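Local coordinates for GDSL-like protein (Roseburia intestinalis L1-82, PDB 6HFZ) that acts as a two-domain carbohydrate esterase that removes acetyl groups from acetylated mannans, at residues P51-Y55 and A56-Y60. Numbering follows the deposited sequence.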
ATOM      1  N   PRO A  51      -0.680 -11.284  16.240  1.00 32.95           N
ATOM      2  CA  PRO A  51      -0.140 -11.369  14.882  1.00 32.71           C
ATOM      3  C   PRO A  51      -0.462 -12.663  14.128  1.00 29.41           C
ATOM      4  O   PRO A  51      -0.599 -12.639  12.930  1.00 28.78           O
ATOM      5  CB  PRO A  51       1.366 -11.293  15.128  1.00 33.29           C
ATOM      6  CG  PRO A  51       1.461 -10.435  16.340  1.00 35.68           C
ATOM      7  CD  PRO A  51       0.366 -10.968  17.231  1.00 36.88           C
ATOM      8  N   GLU A  52      -0.608 -13.783  14.858  1.00 28.11           N
ATOM      9  CA  GLU A  52      -0.838 -15.057  14.235  1.00 29.29           C
ATOM     10  C   GLU A  52      -2.294 -15.197  13.761  1.00 23.97           C
ATOM     11  O   GLU A  52      -2.613 -16.170  13.077  1.00 25.83           O
ATOM     12  CB  GLU A  52      -0.502 -16.220  15.182  1.00 32.91           C
ATOM     13  CG  GLU A  52       0.967 -16.278  15.591  1.00 40.22           C
ATOM     14  CD  GLU A  52       1.408 -15.214  16.590  1.00 39.12           C
ATOM     15  OE1 GLU A  52       0.543 -14.668  17.327  1.00 39.47           O
ATOM     16  OE2 GLU A  52       2.613 -14.931  16.617  1.00 46.49           O
ATOM     17  N   LEU A  53      -3.184 -14.244  14.089  1.00 26.77           N
ATOM     18  CA  LEU A  53      -4.605 -14.371  13.769  1.00 26.19           C
ATOM     19  C   LEU A  53      -5.045 -13.348  12.694  1.00 25.32           C
ATOM     20  O   LEU A  53      -6.238 -13.197  12.459  1.00 27.82           O
ATOM     21  CB  LEU A  53      -5.397 -14.173  15.065  1.00 28.69           C
ATOM     22  CG  LEU A  53      -5.224 -15.278  16.112  1.00 29.20           C
ATOM     23  CD1 LEU A  53      -6.066 -14.981  17.339  1.00 30.69           C
ATOM     24  CD2 LEU A  53      -5.584 -16.640  15.523  1.00 29.04           C
ATOM     25  N   CYS A  54      -4.102 -12.634  12.050  1.00 24.05           N
ATOM     26  CA  CYS A  54      -4.492 -11.778  10.926  1.00 23.38           C
ATOM     27  C   CYS A  54      -4.598 -12.646   9.668  1.00 21.53           C
ATOM     28  O   CYS A  54      -4.084 -13.759   9.627  1.00 20.51           O
ATOM     29  CB  CYS A  54      -3.535 -10.612  10.720  1.00 22.73           C
ATOM     30  SG  CYS A  54      -1.874 -11.026  10.139  1.00 23.25           S
ATOM     31  N   TYR A  55      -5.254 -12.116   8.624  1.00 20.18           N
ATOM     32  CA  TYR A  55      -5.548 -12.913   7.423  1.00 19.72           C
ATOM     33  C   TYR A  55      -4.217 -13.361   6.807  1.00 20.11           C
ATOM     34  O   TYR A  55      -4.120 -14.455   6.300  1.00 20.17           O
ATOM     35  CB  TYR A  55      -6.465 -12.157   6.445  1.00 19.22           C
ATOM     36  CG  TYR A  55      -5.745 -11.310   5.433  1.00 19.72           C
ATOM     37  CD1 TYR A  55      -5.144 -11.888   4.340  1.00 19.66           C
ATOM     38  CD2 TYR A  55      -5.690  -9.930   5.550  1.00 20.60           C
ATOM     39  CE1 TYR A  55      -4.436 -11.141   3.420  1.00 19.74           C
ATOM     40  CE2 TYR A  55      -5.004  -9.161   4.625  1.00 22.00           C
ATOM     41  CZ  TYR A  55      -4.336  -9.774   3.579  1.00 21.18           C
ATOM     42  OH  TYR A  55      -3.573  -9.042   2.701  1.00 21.71           O
ATOM     43  N   ALA A  56      -3.201 -12.470   6.793  1.00 18.97           N
ATOM     44  CA  ALA A  56      -1.939 -12.732   6.142  1.00 20.58           C
ATOM     45  C   ALA A  56      -1.254 -13.968   6.755  1.00 19.85           C
ATOM     46  O   ALA A  56      -0.817 -14.845   6.046  1.00 20.39           O
ATOM     47  CB  ALA A  56      -1.030 -11.510   6.157  1.00 19.97           C
ATOM     48  N   TYR A  57      -1.275 -14.048   8.083  1.00 22.24           N
ATOM     49  CA  TYR A  57      -0.622 -15.184   8.754  1.00 23.40           C
ATOM     50  C   TYR A  57      -1.451 -16.450   8.515  1.00 22.31           C
ATOM     51  O   TYR A  57      -0.892 -17.537   8.338  1.00 24.96           O
ATOM     52  CB  TYR A  57      -0.372 -14.824  10.206  1.00 22.65           C
ATOM     53  CG  TYR A  57       0.719 -15.668  10.816  1.00 25.74           C
ATOM     54  CD1 TYR A  57       2.055 -15.339  10.693  1.00 26.88           C
ATOM     55  CD2 TYR A  57       0.384 -16.850  11.451  1.00 27.94           C
ATOM     56  CE1 TYR A  57       3.046 -16.145  11.226  1.00 30.70           C
ATOM     57  CE2 TYR A  57       1.360 -17.680  11.962  1.00 32.76           C
ATOM     58  CZ  TYR A  57       2.687 -17.324  11.860  1.00 32.52           C
ATOM     59  OH  TYR A  57       3.618 -18.141  12.442  1.00 37.21           O
ATOM     60  N   HIS A  58      -2.783 -16.310   8.437  1.00 21.28           N
ATOM     61  CA  HIS A  58      -3.638 -17.454   8.114  1.00 22.38           C
ATOM     62  C   HIS A  58      -3.312 -18.006   6.727  1.00 23.54           C
ATOM     63  O   HIS A  58      -3.268 -19.224   6.519  1.00 23.12           O
ATOM     64  CB  HIS A  58      -5.135 -17.141   8.231  1.00 22.59           C
ATOM     65  CG  HIS A  58      -5.711 -17.038   9.617  1.00 27.32           C
ATOM     66  ND1 HIS A  58      -5.638 -18.058  10.574  1.00 29.90           N
ATOM     67  CD2 HIS A  58      -6.473 -16.078  10.178  1.00 26.56           C
ATOM     68  CE1 HIS A  58      -6.311 -17.692  11.661  1.00 30.85           C
ATOM     69  NE2 HIS A  58      -6.859 -16.501  11.440  1.00 30.08           N
ATOM     70  N   VAL A  59      -3.065 -17.125   5.748  1.00 21.40           N
ATOM     71  CA  VAL A  59      -2.727 -17.580   4.434  1.00 22.64           C
ATOM     72  C   VAL A  59      -1.345 -18.243   4.482  1.00 24.33           C
ATOM     73  O   VAL A  59      -1.081 -19.216   3.759  1.00 24.22           O
ATOM     74  CB  VAL A  59      -2.767 -16.418   3.436  1.00 22.85           C
ATOM     75  CG1 VAL A  59      -2.104 -16.738   2.118  1.00 22.48           C
ATOM     76  CG2 VAL A  59      -4.184 -15.936   3.243  1.00 23.17           C
ATOM     77  N   TYR A  60      -0.423 -17.643   5.250  1.00 23.31           N
ATOM     78  CA  TYR A  60       0.936 -18.193   5.401  1.00 24.80           C
ATOM     79  C   TYR A  60       0.816 -19.618   5.974  1.00 26.41           C
ATOM     80  O   TYR A  60       1.462 -20.569   5.495  1.00 25.65           O
ATOM     81  CB  TYR A  60       1.793 -17.237   6.237  1.00 25.28           C
ATOM     82  CG  TYR A  60       3.127 -17.786   6.670  1.00 25.40           C
ATOM     83  CD1 TYR A  60       4.141 -18.031   5.760  1.00 28.85           C
ATOM     84  CD2 TYR A  60       3.353 -18.050   8.001  1.00 29.25           C
ATOM     85  CE1 TYR A  60       5.372 -18.531   6.170  1.00 29.41           C
ATOM     86  CE2 TYR A  60       4.572 -18.560   8.427  1.00 32.26           C
ATOM     87  CZ  TYR A  60       5.572 -18.792   7.511  1.00 31.89           C
ATOM     88  OH  TYR A  60       6.761 -19.286   7.977  1.00 42.08           O
TER
HETATM   89  O   HOH W   1      -8.342 -14.716  13.118  1.00 28.34           O
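Tyr57 leans its ring against the backbone and side chain of Glu52, where the short 3-10 turn 51-53 runs into helix 55-66. The hollow is made by Pro51 O, Glu52 CA and Glu52 O: Tyr57 CB approaches Pro51 O to 3.5 Å, and Tyr57 CD2 fits against Glu52 CA. With CG anti to the backbone N (chi1 -158°), the ring stands alongside Glu52, whose side chain points the same way and meets it through the CB and CG methylenes. The ring is held between Glu52 CG, 3.9 Å from Tyr57 CE2, over one face and Tyr60 CD2, offset toward the rim, over the other. The sulfur of Cys54, the N-cap residue, forms a second bump, 4.1 Å from both Ala56 CB and Tyr57 CB.

The first helical turn is tied to that cap. His58 N donates to Cys54 O at 3.1 Å, while Tyr57 N adds a weak bond to the same oxygen; Val59 N closes the next turn on Tyr55 O. His58 swings its imidazole back beside the loop, and a water at the ring edge bridges His58 NE2 to Leu53 O, with Leu53 CD2 4.1 Å from His58 CE1.

Tyr55 holds CG between its backbone N and carbonyl carbon (chi1 90°), which lays one ring face over Ala56 N, while Val59 CG2 meets the ring edge, 4.3 Å from Tyr55 CD1. Tyr55 OH is hydrogen-bonded to Thr43 OG1, and the ring packs on Phe37 and Ile104 of the central sheet and on Val202 and Ile206 of helix 196-215. With an alanine here, a gap is likely to open between sheet and helix, and Thr43 OG1 to lose its phenol partner. Cys54 and Ala56 rest on Tyr74 of edge strand 71-78, seating the start of helix 55-66 in the SGNH-hydrolase domain.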